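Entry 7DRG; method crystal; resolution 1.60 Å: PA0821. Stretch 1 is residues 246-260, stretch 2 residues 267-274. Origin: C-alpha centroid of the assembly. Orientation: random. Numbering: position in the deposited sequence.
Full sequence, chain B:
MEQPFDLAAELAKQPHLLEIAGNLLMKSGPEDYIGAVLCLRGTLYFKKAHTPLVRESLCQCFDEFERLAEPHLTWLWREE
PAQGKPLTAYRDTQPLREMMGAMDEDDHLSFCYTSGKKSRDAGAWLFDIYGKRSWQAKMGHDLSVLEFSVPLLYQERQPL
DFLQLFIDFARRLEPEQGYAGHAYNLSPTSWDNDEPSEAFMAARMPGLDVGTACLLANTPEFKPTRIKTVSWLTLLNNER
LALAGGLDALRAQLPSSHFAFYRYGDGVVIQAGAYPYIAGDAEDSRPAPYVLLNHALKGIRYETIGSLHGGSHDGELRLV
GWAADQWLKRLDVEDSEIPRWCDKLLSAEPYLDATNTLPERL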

# COMPACT_ATOMS: atom_id res chain seq x y z
N GLY B 246 4.25 9.48 35.56
CA GLY B 246 5.45 9.17 36.30
C GLY B 246 5.98 7.78 35.97
O GLY B 246 5.28 6.92 35.43
N LEU B 247 7.24 7.56 36.34
CA LEU B 247 7.91 6.31 35.98
C LEU B 247 7.28 5.12 36.69
O LEU B 247 7.14 4.05 36.08
CB LEU B 247 9.40 6.42 36.30
CG LEU B 247 10.31 5.30 35.78
CD1 LEU B 247 10.10 5.06 34.29
CD2 LEU B 247 11.77 5.64 36.07
N ASP B 248 6.90 5.27 37.96
CA ASP B 248 6.25 4.17 38.67
C ASP B 248 4.97 3.73 37.95
O ASP B 248 4.74 2.54 37.75
CB ASP B 248 5.93 4.59 40.11
CG ASP B 248 7.17 4.73 40.97
OD1 ASP B 248 8.20 4.11 40.62
OD2 ASP B 248 7.11 5.45 41.99
N ALA B 249 4.15 4.70 37.54
CA ALA B 249 2.88 4.37 36.89
C ALA B 249 3.09 3.72 35.53
O ALA B 249 2.25 2.92 35.10
CB ALA B 249 2.02 5.62 36.76
N LEU B 250 4.19 4.03 34.84
CA LEU B 250 4.44 3.41 33.54
C LEU B 250 4.94 1.98 33.69
O LEU B 250 4.51 1.09 32.95
CB LEU B 250 5.44 4.24 32.73
CG LEU B 250 4.92 5.55 32.12
CD1 LEU B 250 6.05 6.24 31.37
CD2 LEU B 250 3.74 5.28 31.20
N ARG B 251 5.86 1.75 34.64
CA ARG B 251 6.37 0.40 34.85
C ARG B 251 5.27 -0.55 35.30
O ARG B 251 5.36 -1.76 35.08
CB ARG B 251 7.52 0.43 35.85
CG ARG B 251 8.79 1.10 35.31
CD ARG B 251 9.83 1.33 36.39
NE ARG B 251 10.54 0.10 36.74
CZ ARG B 251 11.51 0.03 37.64
NH1 ARG B 251 11.90 1.12 38.29
NH2 ARG B 251 12.10 -1.13 37.90
N ALA B 252 4.21 -0.01 35.90
CA ALA B 252 3.04 -0.82 36.25
C ALA B 252 2.26 -1.28 35.02
O ALA B 252 1.52 -2.26 35.12
CB ALA B 252 2.12 -0.03 37.18
N GLN B 253 2.42 -0.61 33.88
CA GLN B 253 1.69 -0.98 32.67
C GLN B 253 2.55 -1.68 31.63
O GLN B 253 2.01 -2.09 30.59
CB GLN B 253 1.08 0.28 32.02
CG GLN B 253 0.26 1.14 32.95
CD GLN B 253 -0.02 2.51 32.35
OE1 GLN B 253 0.54 3.51 32.79
NE2 GLN B 253 -0.88 2.55 31.35
N LEU B 254 3.85 -1.81 31.85
CA LEU B 254 4.76 -2.31 30.82
C LEU B 254 5.62 -3.42 31.42
O LEU B 254 6.65 -3.14 32.05
CB LEU B 254 5.63 -1.19 30.28
CG LEU B 254 4.85 0.04 29.80
CD1 LEU B 254 5.78 1.23 29.67
CD2 LEU B 254 4.11 -0.25 28.49
N PRO B 255 5.24 -4.69 31.21
CA PRO B 255 5.93 -5.79 31.89
C PRO B 255 7.43 -5.77 31.65
O PRO B 255 7.90 -5.68 30.51
CB PRO B 255 5.28 -7.04 31.28
CG PRO B 255 3.92 -6.57 30.88
CD PRO B 255 4.09 -5.15 30.42
N SER B 256 8.20 -5.87 32.75
CA SER B 256 9.65 -5.80 32.67
C SER B 256 10.26 -6.99 31.95
O SER B 256 11.46 -6.96 31.64
CB SER B 256 10.26 -5.68 34.08
OG SER B 256 9.86 -6.76 34.89
N SER B 257 9.47 -8.02 31.65
CA SER B 257 9.94 -9.11 30.80
C SER B 257 10.21 -8.63 29.38
O SER B 257 11.03 -9.22 28.67
CB SER B 257 8.92 -10.25 30.78
OG SER B 257 7.64 -9.82 30.33
N HIS B 258 9.53 -7.56 28.95
CA HIS B 258 9.61 -7.12 27.57
C HIS B 258 9.91 -5.64 27.42
O HIS B 258 10.25 -5.22 26.31
CB HIS B 258 8.31 -7.43 26.83
CG HIS B 258 8.12 -8.89 26.53
ND1 HIS B 258 7.78 -9.81 27.49
CD2 HIS B 258 8.22 -9.58 25.37
CE1 HIS B 258 7.68 -11.01 26.94
NE2 HIS B 258 7.94 -10.89 25.65
N PHE B 259 9.80 -4.84 28.48
CA PHE B 259 10.09 -3.41 28.43
C PHE B 259 11.24 -3.10 29.36
O PHE B 259 11.28 -3.57 30.50
CB PHE B 259 8.85 -2.59 28.81
CG PHE B 259 7.71 -2.75 27.85
CD1 PHE B 259 6.82 -3.81 27.96
CD2 PHE B 259 7.52 -1.84 26.82
CE1 PHE B 259 5.78 -3.96 27.07
CE2 PHE B 259 6.48 -1.98 25.92
CZ PHE B 259 5.60 -3.04 26.05
N ALA B 260 12.20 -2.32 28.86
CA ALA B 260 13.33 -1.86 29.64
C ALA B 260 13.28 -0.34 29.74
O ALA B 260 12.77 0.34 28.85
CB ALA B 260 14.66 -2.30 29.03
N GLY B 267 15.38 12.46 31.99
CA GLY B 267 14.31 11.81 31.27
C GLY B 267 14.55 10.32 31.27
O GLY B 267 15.44 9.81 31.95
N VAL B 268 13.76 9.61 30.46
CA VAL B 268 13.86 8.16 30.37
C VAL B 268 13.72 7.74 28.92
O VAL B 268 13.01 8.38 28.13
CB VAL B 268 12.81 7.46 31.26
CG1 VAL B 268 11.39 7.75 30.78
CG2 VAL B 268 13.07 5.96 31.35
N VAL B 269 14.45 6.69 28.54
CA VAL B 269 14.23 5.98 27.29
C VAL B 269 13.56 4.65 27.61
O VAL B 269 14.04 3.90 28.47
CB VAL B 269 15.53 5.77 26.50
CG1 VAL B 269 15.25 4.88 25.26
CG2 VAL B 269 16.11 7.09 26.07
N ILE B 270 12.47 4.37 26.92
CA ILE B 270 11.74 3.11 27.06
C ILE B 270 12.08 2.24 25.86
O ILE B 270 12.00 2.70 24.72
CB ILE B 270 10.22 3.36 27.15
CG1 ILE B 270 9.90 4.34 28.27
CG2 ILE B 270 9.47 2.03 27.33
CD1 ILE B 270 8.46 4.76 28.33
N GLN B 271 12.46 0.99 26.12
CA GLN B 271 12.71 0.01 25.07
C GLN B 271 11.53 -0.94 25.03
O GLN B 271 11.23 -1.62 26.02
CB GLN B 271 14.02 -0.75 25.33
CG GLN B 271 14.25 -1.91 24.35
CD GLN B 271 15.53 -2.68 24.63
OE1 GLN B 271 16.42 -2.20 25.35
NE2 GLN B 271 15.65 -3.86 24.04
N ALA B 272 10.83 -0.98 23.89
CA ALA B 272 9.63 -1.79 23.74
C ALA B 272 9.97 -3.04 22.95
O ALA B 272 9.84 -3.08 21.73
CB ALA B 272 8.52 -0.99 23.05
N GLY B 273 10.38 -4.10 23.65
CA GLY B 273 10.63 -5.37 23.01
C GLY B 273 12.11 -5.64 22.78
O GLY B 273 12.97 -4.78 22.91
N ALA B 274 12.38 -6.90 22.39
CA ALA B 274 13.74 -7.41 22.26
C ALA B 274 14.45 -6.87 21.03
O ALA B 274 15.68 -6.96 20.95
CB ALA B 274 13.72 -8.94 22.21

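The two stretches meet in two ways: strand against strand at F259 and A260, and helix and loop leucines over one face of the second strand. The strands run antiparallel. A260 and Q271 form the hydrogen-bonded pair: Q271 N donates to A260 O at 2.8 Å, nearly straight, and A260 N donates to Q271 O at 3.1 Å. F259 faces A272 as the next, non-hydrogen-bonded pair. Beyond it, G273 N reaches H258 O at 2.9 Å, with a more bent angle. F259 CA lies 3.2 Å from Q271 O, a CA-H...O contact that accompanies the close pairing of the backbones.

On the face carrying F259 and A272, the F259 ring rests against the small methyl of A272, with F259 CE2 3.7 Å from A272 CB. I270 meets the same ring at its edge, with F259 CD2 4.4 Å from I270 CG2. I270 is the bump, and L250, L254 and F259 line the hollow it sits in. L254 CD1 comes to 4.4 Å from I270 CG2, and L250 CD1 to 4.2 Å from I270 CD1. Farther along, L247 CD1 approaches V268 CG2 at 4.3 Å. These contacts are purely apolar, so fit matters more than direction.

On the other face, A260 CB lies 4.1 Å from Q271 CB. The Q271 side chain extends onward, and its NE2 donates to G273 O at 3.1 Å.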